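Local structure of methyltransferase 1 (Methanosarcina barkeri, 2I2X) at residues L58-Y62 with T85-M91; V101-K106 with A121-T125; M70-V74 with Y116-C120; I126-R130 with K142-F146. The protein catalyses the first step of methanol use in methanogenesis, transferring the methyl group of methanol to the cob(I)amide carried by its partner protein MtaC. One frame throughout, in Å; residues are numbered along the deposited sequence.

Contact 1: L58-Y62 with T85-M91; sequences LIKEY and TEHVQQM. With K (potassium ion), chain S.
The Tyr62 ring is approached obliquely by Thr85 CG2 and Met91 SD. Thr85 CG2 comes to 3.5 Å from Tyr62 CE1. Met91 SD stands 3.5 Å from Tyr62 OH and 4.8 Å from the ring centroid, 65° off the normal, a Met-aromatic contact. Within 85-91, Met91 CB also covers one face of the His87 ring, near its rim. The first torsion of Thr85 (-51°) sets its methyl anti to the backbone N, and the hydroxyl is bound by Gln105 and Tyr45. One helical turn before Tyr62, Leu58 CD2 touches both Met91 CG (3.9 Å) and Val88 CG2 (4.0 Å). The interface belongs to the beta-alpha-beta unit of strand 40-43, helix 55-76 and strand 80-86. Neighbouring Glu86 directs its extended side chain the other way, where OE2 binds the potassium ion at 2.3 Å; Glu164 and Glu313 are further ligands, and Lys267 also bonds OE2. The chemistry therefore divides sharply at the strand end: the helix meets methyl, methylene and thioether groups, while the carboxylate on the far side serves a metal site.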
loop_
_atom_site.group_PDB
_atom_site.type_symbol
_atom_site.label_atom_id
_atom_site.label_comp_id
_atom_site.label_asym_id
_atom_site.label_seq_id
_atom_site.Cartn_x
_atom_site.Cartn_y
_atom_site.Cartn_z
ATOM N N LEU A 58 -16.888 14.666 -8.321
ATOM C CA LEU A 58 -15.502 14.960 -8.009
ATOM C C LEU A 58 -15.313 15.515 -6.598
ATOM O O LEU A 58 -14.501 15.002 -5.825
ATOM C CB LEU A 58 -14.960 15.946 -9.030
ATOM C CG LEU A 58 -13.450 15.967 -9.194
ATOM C CD1 LEU A 58 -12.881 14.557 -9.327
ATOM C CD2 LEU A 58 -13.064 16.819 -10.393
ATOM N N ILE A 59 -16.063 16.568 -6.282
ATOM C CA ILE A 59 -16.117 17.146 -4.943
ATOM C C ILE A 59 -16.451 16.076 -3.906
ATOM O O ILE A 59 -15.848 16.010 -2.835
ATOM C CB ILE A 59 -17.155 18.292 -4.878
ATOM C CG1 ILE A 59 -16.629 19.518 -5.635
ATOM C CG2 ILE A 59 -17.503 18.626 -3.427
ATOM C CD1 ILE A 59 -17.647 20.666 -5.855
ATOM N N LYS A 60 -17.391 15.214 -4.253
ATOM C CA LYS A 60 -17.794 14.118 -3.386
ATOM C C LYS A 60 -16.637 13.142 -3.091
ATOM O O LYS A 60 -16.382 12.814 -1.932
ATOM C CB LYS A 60 -19.015 13.399 -3.992
ATOM C CG LYS A 60 -19.610 12.327 -3.130
ATOM C CD LYS A 60 -19.995 12.867 -1.782
ATOM C CE LYS A 60 -20.669 11.789 -0.934
ATOM N NZ LYS A 60 -20.997 12.349 0.422
ATOM N N GLU A 61 -15.950 12.696 -4.138
ATOM C CA GLU A 61 -14.833 11.772 -4.000
ATOM C C GLU A 61 -13.757 12.364 -3.068
ATOM O O GLU A 61 -13.269 11.666 -2.166
ATOM C CB GLU A 61 -14.258 11.425 -5.373
ATOM C CG GLU A 61 -13.137 10.411 -5.377
ATOM C CD GLU A 61 -13.627 8.993 -5.658
ATOM O OE1 GLU A 61 -14.715 8.629 -5.136
ATOM O OE2 GLU A 61 -12.920 8.236 -6.393
ATOM N N TYR A 62 -13.429 13.645 -3.269
ATOM C CA TYR A 62 -12.445 14.322 -2.443
ATOM C C TYR A 62 -12.910 14.479 -1.001
ATOM O O TYR A 62 -12.094 14.437 -0.074
ATOM C CB TYR A 62 -12.022 15.677 -3.036
ATOM C CG TYR A 62 -11.077 15.571 -4.210
ATOM C CD1 TYR A 62 -9.787 15.059 -4.055
ATOM C CD2 TYR A 62 -11.456 16.021 -5.466
ATOM C CE1 TYR A 62 -8.894 14.975 -5.140
ATOM C CE2 TYR A 62 -10.591 15.945 -6.568
ATOM C CZ TYR A 62 -9.303 15.418 -6.399
ATOM O OH TYR A 62 -8.459 15.339 -7.480
ATOM N N THR A 85 -3.646 17.627 -2.839
ATOM C CA THR A 85 -4.509 17.395 -3.994
ATOM C C THR A 85 -3.825 17.832 -5.284
ATOM O O THR A 85 -3.657 19.031 -5.530
ATOM C CB THR A 85 -5.856 18.159 -3.855
ATOM O OG1 THR A 85 -6.440 17.866 -2.574
ATOM C CG2 THR A 85 -6.832 17.763 -4.933
ATOM N N GLU A 86 -3.421 16.864 -6.101
ATOM C CA GLU A 86 -2.905 17.159 -7.430
ATOM C C GLU A 86 -4.045 17.268 -8.384
ATOM O O GLU A 86 -4.612 16.265 -8.745
ATOM C CB GLU A 86 -1.977 16.059 -7.919
ATOM C CG GLU A 86 -0.731 15.957 -7.072
ATOM C CD GLU A 86 0.250 14.937 -7.566
ATOM O OE1 GLU A 86 -0.098 13.739 -7.667
ATOM O OE2 GLU A 86 1.406 15.329 -7.845
ATOM N N HIS A 87 -4.355 18.479 -8.833
ATOM C CA HIS A 87 -5.441 18.706 -9.793
ATOM C C HIS A 87 -5.479 17.677 -10.914
ATOM O O HIS A 87 -4.479 17.444 -11.554
ATOM C CB HIS A 87 -5.348 20.118 -10.375
ATOM C CG HIS A 87 -5.782 21.195 -9.429
ATOM N ND1 HIS A 87 -6.208 22.434 -9.855
ATOM C CD2 HIS A 87 -5.883 21.215 -8.074
ATOM C CE1 HIS A 87 -6.536 23.176 -8.810
ATOM N NE2 HIS A 87 -6.344 22.462 -7.718
ATOM N N VAL A 88 -6.620 17.018 -11.109
ATOM C CA VAL A 88 -6.954 16.474 -12.434
ATOM C C VAL A 88 -7.112 17.681 -13.367
ATOM O O VAL A 88 -7.436 18.783 -12.910
ATOM C CB VAL A 88 -8.266 15.633 -12.454
ATOM C CG1 VAL A 88 -8.134 14.391 -11.594
ATOM C CG2 VAL A 88 -9.450 16.473 -12.042
ATOM N N GLN A 89 -6.908 17.487 -14.665
ATOM C CA GLN A 89 -6.781 18.630 -15.592
ATOM C C GLN A 89 -7.992 19.552 -15.511
ATOM O O GLN A 89 -7.853 20.791 -15.566
ATOM C CB GLN A 89 -6.525 18.162 -17.030
ATOM C CG GLN A 89 -7.651 17.291 -17.636
ATOM C CD GLN A 89 -8.871 18.110 -18.126
ATOM O OE1 GLN A 89 -8.781 19.334 -18.382
ATOM N NE2 GLN A 89 -10.018 17.436 -18.242
ATOM N N GLN A 90 -9.168 18.949 -15.340
ATOM C CA GLN A 90 -10.405 19.714 -15.343
ATOM C C GLN A 90 -10.516 20.678 -14.181
ATOM O O GLN A 90 -11.203 21.690 -14.293
ATOM C CB GLN A 90 -11.653 18.819 -15.458
ATOM C CG GLN A 90 -11.825 17.799 -14.350
ATOM C CD GLN A 90 -11.497 16.364 -14.789
ATOM O OE1 GLN A 90 -10.400 16.059 -15.292
ATOM N NE2 GLN A 90 -12.456 15.469 -14.572
ATOM N N MET A 91 -9.803 20.393 -13.092
ATOM C CA MET A 91 -9.808 21.275 -11.918
ATOM C C MET A 91 -9.003 22.553 -12.133
ATOM O O MET A 91 -9.164 23.537 -11.400
ATOM C CB MET A 91 -9.260 20.547 -10.701
ATOM C CG MET A 91 -10.213 19.501 -10.159
ATOM S SD MET A 91 -9.424 18.311 -9.077
ATOM C CE MET A 91 -8.915 19.361 -7.703
HETATM K K K S . 2.873 14.140 -9.232
#

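Contact 2: V101-K106 with A121-T125; sequences VAHAQK and ALRHT
Leu122, His124 and Gln105 have the most surface buried here, and all three direct their side chains into the gap between helix 101-106 and strand 121-125. Leu122 straddles the helix backbone and the glutamine. Its CD2 methyl rests 3.8 Å from Ala102 O and also touches Gln105 CB, while CD1 lies 3.9 Å from Gln105 NE2. The two side chains cross at about a right angle, a geometry reached because Leu122 CG stands anti to the backbone N (chi1 175°), raising both methyls toward the helix.

His124 receives the helix on two sides. Ala102 CB sits over one ring face, 4.0 Å from the centroid and 29° off the normal, which makes it a CH-pi contact. Near the ring plane, at the edge, Gln105 NE2 approaches His124 CE1 to 3.2 Å. This last approach is to a carbon; NE2 instead has its hydrogen bond with Thr85 OG1 on the adjacent strand, and Gln105 OE1 has a weak one with Thr66 OG1. At the other end, Lys106 folds its chain down beside Leu122 and carries NZ to a salt bridge with Asp159.

The segments run nearly antiparallel, at 163° with axes 9.8 Å apart, as expected where the helix of a beta-alpha-beta crossover (80-86, 95-116, 119-126) leads back to its next strand. Chemically, cohesion across this pair comes from van der Waals packing and CH-pi contact, whereas the buried glutamine amide and the lysine ammonium find their polar partners on neighbouring elements.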
loop_
_atom_site.group_PDB
_atom_site.type_symbol
_atom_site.label_atom_id
_atom_site.label_comp_id
_atom_site.label_asym_id
_atom_site.label_seq_id
_atom_site.Cartn_x
_atom_site.Cartn_y
_atom_site.Cartn_z
ATOM N N VAL A 101 -13.266 22.143 -4.695
ATOM C CA VAL A 101 -12.647 21.012 -4.028
ATOM C C VAL A 101 -11.840 21.506 -2.814
ATOM O O VAL A 101 -11.946 20.955 -1.718
ATOM C CB VAL A 101 -11.771 20.181 -4.981
ATOM C CG1 VAL A 101 -10.991 19.113 -4.206
ATOM C CG2 VAL A 101 -12.622 19.558 -6.094
ATOM N N ALA A 102 -11.077 22.574 -3.007
ATOM C CA ALA A 102 -10.267 23.127 -1.924
ATOM C C ALA A 102 -11.165 23.450 -0.756
ATOM O O ALA A 102 -10.832 23.171 0.393
ATOM C CB ALA A 102 -9.517 24.387 -2.380
ATOM N N HIS A 103 -12.322 24.024 -1.055
ATOM C CA HIS A 103 -13.206 24.489 -0.000
ATOM C C HIS A 103 -13.843 23.314 0.742
ATOM O O HIS A 103 -13.953 23.319 1.964
ATOM C CB HIS A 103 -14.264 25.464 -0.549
ATOM C CG HIS A 103 -15.025 26.170 0.524
ATOM N ND1 HIS A 103 -16.188 25.660 1.067
ATOM C CD2 HIS A 103 -14.769 27.326 1.188
ATOM C CE1 HIS A 103 -16.624 26.486 2.005
ATOM N NE2 HIS A 103 -15.777 27.499 2.103
ATOM N N ALA A 104 -14.250 22.305 -0.007
ATOM C CA ALA A 104 -14.888 21.165 0.590
ATOM C C ALA A 104 -13.910 20.410 1.483
ATOM O O ALA A 104 -14.302 19.960 2.566
ATOM C CB ALA A 104 -15.456 20.266 -0.477
ATOM N N GLN A 105 -12.649 20.281 1.038
ATOM C CA GLN A 105 -11.580 19.624 1.830
ATOM C C GLN A 105 -11.274 20.378 3.128
ATOM O O GLN A 105 -11.277 19.777 4.210
ATOM C CB GLN A 105 -10.304 19.458 1.010
ATOM C CG GLN A 105 -10.426 18.526 -0.181
ATOM C CD GLN A 105 -9.070 18.104 -0.736
ATOM O OE1 GLN A 105 -8.513 17.075 -0.329
ATOM N NE2 GLN A 105 -8.547 18.870 -1.681
ATOM N N LYS A 106 -11.041 21.693 3.031
ATOM C CA LYS A 106 -10.709 22.508 4.215
ATOM C C LYS A 106 -11.805 22.501 5.282
ATOM O O LYS A 106 -11.504 22.541 6.493
ATOM C CB LYS A 106 -10.362 23.961 3.847
ATOM C CG LYS A 106 -9.595 24.699 4.955
ATOM C CD LYS A 106 -8.323 23.868 5.294
ATOM C CE LYS A 106 -7.298 24.645 6.024
ATOM N NZ LYS A 106 -6.602 25.644 5.131
ATOM N N ALA A 121 -2.521 20.836 7.074
ATOM C CA ALA A 121 -2.429 21.884 6.055
ATOM C C ALA A 121 -2.818 21.252 4.746
ATOM O O ALA A 121 -2.705 20.043 4.578
ATOM C CB ALA A 121 -1.001 22.498 5.982
ATOM N N LEU A 122 -3.337 22.055 3.839
ATOM C CA LEU A 122 -3.782 21.551 2.571
ATOM C C LEU A 122 -2.917 22.090 1.410
ATOM O O LEU A 122 -2.726 23.279 1.254
ATOM C CB LEU A 122 -5.263 21.886 2.383
ATOM C CG LEU A 122 -5.862 21.526 1.020
ATOM C CD1 LEU A 122 -5.830 20.022 0.801
ATOM C CD2 LEU A 122 -7.261 22.098 0.852
ATOM N N ARG A 123 -2.396 21.195 0.600
ATOM C CA ARG A 123 -1.612 21.596 -0.527
ATOM C C ARG A 123 -2.387 21.267 -1.771
ATOM O O ARG A 123 -2.870 20.133 -1.917
ATOM C CB ARG A 123 -0.326 20.828 -0.538
ATOM C CG ARG A 123 0.514 21.038 -1.771
ATOM C CD ARG A 123 1.690 20.115 -1.608
ATOM N NE ARG A 123 2.900 20.733 -2.034
ATOM C CZ ARG A 123 4.065 20.618 -1.426
ATOM N NH1 ARG A 123 4.222 19.892 -0.332
ATOM N NH2 ARG A 123 5.094 21.258 -1.948
ATOM N N HIS A 124 -2.513 22.266 -2.645
ATOM C CA HIS A 124 -3.081 22.090 -3.953
ATOM C C HIS A 124 -1.983 22.296 -4.954
ATOM O O HIS A 124 -1.251 23.281 -4.888
ATOM C CB HIS A 124 -4.198 23.104 -4.201
ATOM C CG HIS A 124 -5.570 22.525 -4.066
ATOM N ND1 HIS A 124 -5.931 21.694 -3.020
ATOM C CD2 HIS A 124 -6.660 22.631 -4.855
ATOM C CE1 HIS A 124 -7.193 21.334 -3.165
ATOM N NE2 HIS A 124 -7.651 21.872 -4.280
ATOM N N THR A 125 -1.877 21.348 -5.875
ATOM C CA THR A 125 -0.920 21.372 -6.962
ATOM C C THR A 125 -1.704 21.557 -8.271
ATOM O O THR A 125 -2.331 20.608 -8.791
ATOM C CB THR A 125 -0.133 20.049 -6.989
ATOM O OG1 THR A 125 0.567 19.911 -5.760
ATOM C CG2 THR A 125 0.867 19.983 -8.178
#

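Contact 3: M70-V74 with Y116-C120; sequences MERMV and YGIKC
Ile118 forms the tight part of this contact, entering beside the last turns of helix 55-76. Its CD1 comes to 3.6 Å from Met73 CB, and its CG2 lies 3.7 Å from Met70 CE. Ile118 is fully extended, with CG1 anti to the backbone N (chi1 180°), and this is what carries CD1 as far as the helix. Met70, by contrast, is bent at both chi2 and chi3; its curled end brings CE over Ile118 and, at 4.1 Å, to Cys120 SG as well.

Val74 bridges to the looser side. Both of its methyls lie against Tyr116: CG1 is 3.8 Å from CD2 of the ring, and CG2 stands over the face, 4.1 Å from the centroid and 13° off the normal. With alanine in place of Val74 both methyls go, which is likely to bare part of that ring face and let Tyr116 turn more freely. At the hydroxyl end of the ring the contact is looser and water-mediated. A water donates a hydrogen bond to Glu71 OE1 at 2.9 Å and also neighbours Tyr116 OH, although that second leg is too short to be trusted in detail. Leu234 of the second copy of this protein packs on Val74 and Tyr116, so this outer side also adjoins a subunit interface.

Gly117, with positive phi, ends helix 95-116 and turns the chain into strand 119-126. The arrangement is that of a TIM barrel, in which helices of the outer layer pack against the parallel strands and the turns entering them; the metal and corrinoid sites lie elsewhere.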
loop_
_atom_site.group_PDB
_atom_site.type_symbol
_atom_site.label_atom_id
_atom_site.label_comp_id
_atom_site.label_asym_id
_atom_site.label_seq_id
_atom_site.Cartn_x
_atom_site.Cartn_y
_atom_site.Cartn_z
ATOM N N MET A 70 -8.519 12.002 7.652
ATOM C CA MET A 70 -8.555 12.641 8.974
ATOM C C MET A 70 -8.987 11.601 10.051
ATOM O O MET A 70 -8.423 11.528 11.137
ATOM C CB MET A 70 -9.468 13.882 8.993
ATOM C CG MET A 70 -9.083 15.034 8.010
ATOM S SD MET A 70 -7.386 15.655 8.217
ATOM C CE MET A 70 -7.338 16.239 9.917
ATOM N N GLU A 71 -9.975 10.791 9.709
ATOM C CA GLU A 71 -10.494 9.799 10.608
ATOM C C GLU A 71 -9.347 8.862 11.011
ATOM O O GLU A 71 -9.090 8.668 12.195
ATOM C CB GLU A 71 -11.685 9.066 9.948
ATOM C CG GLU A 71 -12.409 8.039 10.830
ATOM C CD GLU A 71 -13.014 8.623 12.120
ATOM O OE1 GLU A 71 -13.259 9.862 12.192
ATOM O OE2 GLU A 71 -13.239 7.809 13.061
ATOM N N ARG A 72 -8.601 8.353 10.037
ATOM C CA ARG A 72 -7.528 7.451 10.371
ATOM C C ARG A 72 -6.487 8.076 11.283
ATOM O O ARG A 72 -6.032 7.442 12.226
ATOM C CB ARG A 72 -6.832 6.899 9.133
ATOM C CG ARG A 72 -5.875 5.773 9.550
ATOM C CD ARG A 72 -6.693 4.501 9.988
ATOM N NE ARG A 72 -6.052 3.423 9.289
ATOM C CZ ARG A 72 -6.629 2.560 8.483
ATOM N NH1 ARG A 72 -7.930 2.514 8.335
ATOM N NH2 ARG A 72 -5.864 1.689 7.869
ATOM N N MET A 73 -6.088 9.308 10.985
ATOM C CA MET A 73 -5.034 9.959 11.737
ATOM C C MET A 73 -5.416 10.038 13.208
ATOM O O MET A 73 -4.577 9.778 14.067
ATOM C CB MET A 73 -4.725 11.352 11.182
ATOM C CG MET A 73 -4.065 11.390 9.790
ATOM S SD MET A 73 -2.650 10.278 9.608
ATOM C CE MET A 73 -1.444 11.399 10.121
ATOM N N VAL A 74 -6.673 10.361 13.508
ATOM C CA VAL A 74 -7.060 10.555 14.900
ATOM C C VAL A 74 -7.260 9.193 15.587
ATOM O O VAL A 74 -7.031 9.062 16.782
ATOM C CB VAL A 74 -8.283 11.546 15.096
ATOM C CG1 VAL A 74 -7.975 12.951 14.464
ATOM C CG2 VAL A 74 -9.557 10.977 14.525
ATOM N N TYR A 116 -10.374 17.705 17.699
ATOM C CA TYR A 116 -9.280 16.939 18.261
ATOM C C TYR A 116 -7.973 17.708 18.435
ATOM O O TYR A 116 -7.083 17.233 19.126
ATOM C CB TYR A 116 -9.012 15.716 17.386
ATOM C CG TYR A 116 -10.204 14.813 17.086
ATOM C CD1 TYR A 116 -10.587 13.804 17.977
ATOM C CD2 TYR A 116 -10.926 14.952 15.900
ATOM C CE1 TYR A 116 -11.676 12.962 17.697
ATOM C CE2 TYR A 116 -12.000 14.118 15.604
ATOM C CZ TYR A 116 -12.374 13.126 16.513
ATOM O OH TYR A 116 -13.440 12.305 16.220
ATOM N N GLY A 117 -7.839 18.876 17.789
ATOM C CA GLY A 117 -6.564 19.620 17.772
ATOM C C GLY A 117 -5.414 19.013 16.958
ATOM O O GLY A 117 -4.256 19.329 17.200
ATOM N N ILE A 118 -5.722 18.141 15.995
ATOM C CA ILE A 118 -4.739 17.648 15.061
ATOM C C ILE A 118 -4.317 18.793 14.114
ATOM O O ILE A 118 -5.161 19.521 13.604
ATOM C CB ILE A 118 -5.303 16.446 14.236
ATOM C CG1 ILE A 118 -4.263 15.931 13.237
ATOM C CG2 ILE A 118 -6.639 16.803 13.541
ATOM C CD1 ILE A 118 -4.659 14.638 12.565
ATOM N N LYS A 119 -3.007 18.959 13.924
ATOM C CA LYS A 119 -2.459 19.966 13.035
ATOM C C LYS A 119 -2.503 19.451 11.609
ATOM O O LYS A 119 -2.152 18.298 11.339
ATOM C CB LYS A 119 -1.013 20.239 13.419
ATOM C CG LYS A 119 -0.794 20.588 14.884
ATOM C CD LYS A 119 0.597 20.124 15.274
ATOM C CE LYS A 119 1.315 21.113 16.119
ATOM N NZ LYS A 119 0.715 21.293 17.438
ATOM N N CYS A 120 -2.940 20.284 10.690
ATOM C CA CYS A 120 -2.943 19.900 9.281
ATOM C C CYS A 120 -2.876 21.096 8.329
ATOM O O CYS A 120 -3.129 22.240 8.727
ATOM C CB CYS A 120 -4.191 19.097 8.997
ATOM S SG CYS A 120 -5.622 19.938 9.606
HETATM O O HOH W 1 -14.465 11.615 14.106
#

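Contact 4: I126-R130 with K142-F146; sequences IGDIR and KYSVF
Asp128 OD1, poised over one face of the Phe146 ring toward its rim, is gripped by two nitrogens of Arg130. Arg130 NE bonds to Asp128 OD1 at 2.9 Å and 173°, while the backbone N of Arg130 adds a weak bond to the same oxygen of Asp128 at 3.4 Å. Arg130 NH2 meets the syn lone pair of Asp128 OD2, also at 2.9 Å, completing a side-on salt bridge with both partners in the guanidinium plane. Thus fixed, the guanidinium lies nearly parallel to the Phe146 ring, their planes 12° apart, with Arg130 NE 4.0 Å above it. Arg130 CD lies over the same ring as a CH-pi contact, 28° off the normal, and runs alongside Tyr143. A methionine in place of Arg130 would probably leave the Asp128 and Asp195 carboxylates without their charged mate, Asp128 being held less firmly.

Elsewhere the Phe146 ring meets backbone and aliphatic groups. Gly127 O sits at the edge near the plane, 3.6 Å from Phe146 CE1, and Ile126 CG2 touches the same carbon obliquely at 3.7 Å. Ile129 extends past the helix backbone so that its CD1 reaches Val145 CG1, also at 3.7 Å.

Asp195 takes Arg130 NH1 in a second salt bridge, and Met166 N bonds Asp128 OD2. These polar bonds tie the loop leaving strand 119-126 to helix 181-210 and to Met166, while packing on Tyr143, Val145 and Phe146 joins it to helix 143-155. Ile199 of helix 181-210 packs on Arg130 and Phe146, and Ser92 of helix 89-93 touches Ile126 and Ile129.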
loop_
_atom_site.group_PDB
_atom_site.type_symbol
_atom_site.label_atom_id
_atom_site.label_comp_id
_atom_site.label_asym_id
_atom_site.label_seq_id
_atom_site.Cartn_x
_atom_site.Cartn_y
_atom_site.Cartn_z
ATOM N N ILE A 126 -1.671 22.794 -8.790
ATOM C CA ILE A 126 -2.360 23.165 -10.008
ATOM C C ILE A 126 -1.742 22.340 -11.131
ATOM O O ILE A 126 -0.561 21.990 -11.079
ATOM C CB ILE A 126 -2.225 24.704 -10.216
ATOM C CG1 ILE A 126 -3.223 25.465 -9.324
ATOM C CG2 ILE A 126 -2.471 25.153 -11.694
ATOM C CD1 ILE A 126 -3.248 25.071 -7.855
ATOM N N GLY A 127 -2.546 21.965 -12.116
ATOM C CA GLY A 127 -1.992 21.391 -13.346
ATOM C C GLY A 127 -1.344 22.399 -14.306
ATOM O O GLY A 127 -1.867 23.496 -14.519
ATOM N N ASP A 128 -0.203 22.038 -14.896
ATOM C CA ASP A 128 0.390 22.902 -15.914
ATOM C C ASP A 128 -0.405 22.738 -17.174
ATOM O O ASP A 128 -0.132 21.868 -17.986
ATOM C CB ASP A 128 1.879 22.637 -16.176
ATOM C CG ASP A 128 2.579 23.851 -16.834
ATOM O OD1 ASP A 128 1.860 24.661 -17.469
ATOM O OD2 ASP A 128 3.826 23.987 -16.730
ATOM N N ILE A 129 -1.416 23.583 -17.312
ATOM C CA ILE A 129 -2.350 23.497 -18.421
ATOM C C ILE A 129 -1.877 24.247 -19.692
ATOM O O ILE A 129 -2.570 24.223 -20.709
ATOM C CB ILE A 129 -3.738 24.018 -17.990
ATOM C CG1 ILE A 129 -3.661 25.488 -17.529
ATOM C CG2 ILE A 129 -4.295 23.164 -16.915
ATOM C CD1 ILE A 129 -5.023 26.183 -17.373
ATOM N N ARG A 130 -0.707 24.888 -19.643
ATOM C CA ARG A 130 -0.202 25.710 -20.762
ATOM C C ARG A 130 0.283 24.875 -21.963
ATOM O O ARG A 130 1.440 24.939 -22.360
ATOM C CB ARG A 130 0.907 26.651 -20.278
ATOM C CG ARG A 130 0.503 27.582 -19.131
ATOM C CD ARG A 130 1.710 28.274 -18.505
ATOM N NE ARG A 130 2.721 27.319 -18.041
ATOM C CZ ARG A 130 4.027 27.560 -17.960
ATOM N NH1 ARG A 130 4.541 28.751 -18.317
ATOM N NH2 ARG A 130 4.834 26.597 -17.531
ATOM N N LYS A 142 -3.835 30.506 -22.344
ATOM C CA LYS A 142 -4.130 29.682 -21.206
ATOM C C LYS A 142 -3.385 30.205 -19.937
ATOM O O LYS A 142 -3.763 29.885 -18.803
ATOM C CB LYS A 142 -3.836 28.210 -21.558
ATOM C CG LYS A 142 -4.958 27.205 -21.217
ATOM C CD LYS A 142 -5.944 26.926 -22.357
ATOM C CE LYS A 142 -5.226 26.617 -23.700
ATOM N NZ LYS A 142 -4.536 25.283 -23.783
ATOM N N TYR A 143 -2.374 31.050 -20.129
ATOM C CA TYR A 143 -1.567 31.555 -19.004
ATOM C C TYR A 143 -2.409 32.174 -17.892
ATOM O O TYR A 143 -2.165 31.908 -16.704
ATOM C CB TYR A 143 -0.495 32.564 -19.457
ATOM C CG TYR A 143 0.572 32.808 -18.410
ATOM C CD1 TYR A 143 1.638 31.927 -18.264
ATOM C CD2 TYR A 143 0.509 33.911 -17.546
ATOM C CE1 TYR A 143 2.613 32.127 -17.280
ATOM C CE2 TYR A 143 1.480 34.115 -16.553
ATOM C CZ TYR A 143 2.537 33.222 -16.431
ATOM O OH TYR A 143 3.523 33.404 -15.472
ATOM N N SER A 144 -3.389 32.994 -18.270
ATOM C CA SER A 144 -4.168 33.736 -17.279
ATOM C C SER A 144 -5.083 32.790 -16.522
ATOM O O SER A 144 -5.375 33.008 -15.338
ATOM C CB SER A 144 -4.988 34.850 -17.927
ATOM O OG SER A 144 -5.916 34.338 -18.864
ATOM N N VAL A 145 -5.525 31.745 -17.214
ATOM C CA VAL A 145 -6.351 30.719 -16.593
ATOM C C VAL A 145 -5.499 29.993 -15.531
ATOM O O VAL A 145 -5.927 29.809 -14.399
ATOM C CB VAL A 145 -6.928 29.743 -17.646
ATOM C CG1 VAL A 145 -7.799 28.667 -16.996
ATOM C CG2 VAL A 145 -7.755 30.501 -18.681
ATOM N N PHE A 146 -4.273 29.646 -15.924
ATOM C CA PHE A 146 -3.273 29.032 -15.077
ATOM C C PHE A 146 -3.171 29.769 -13.738
ATOM O O PHE A 146 -3.310 29.163 -12.667
ATOM C CB PHE A 146 -1.946 29.044 -15.834
ATOM C CG PHE A 146 -0.803 28.376 -15.120
ATOM C CD1 PHE A 146 -0.913 27.074 -14.643
ATOM C CD2 PHE A 146 0.404 29.047 -14.964
ATOM C CE1 PHE A 146 0.158 26.460 -14.015
ATOM C CE2 PHE A 146 1.483 28.434 -14.338
ATOM C CZ PHE A 146 1.358 27.138 -13.860
#

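Strand 119-126, with the residues leading into and out of it, runs through three contacts: 116-120 belongs to contact 3, 121-125 to contact 2 and 126-130 to contact 4. Contacts 3 and 4 therefore lie far apart, with centres about 33 Å from each other. Contact 1 is centred about 10 Å from contact 2 and joined to it by the Gln105 to Thr85 hydrogen bond and by Tyr62 packing on Val101. His87 of contact 1 also packs on Ile126 and Gly127 of contact 4. The active site adjoins contacts 1 and 4: the Glu86 side chain is about 5 Å from the zinc ion, and Gly127 about 5 Å from the corrinoid. Contact 2 stands further back, the His124 side chain being about 11 Å from the corrinoid.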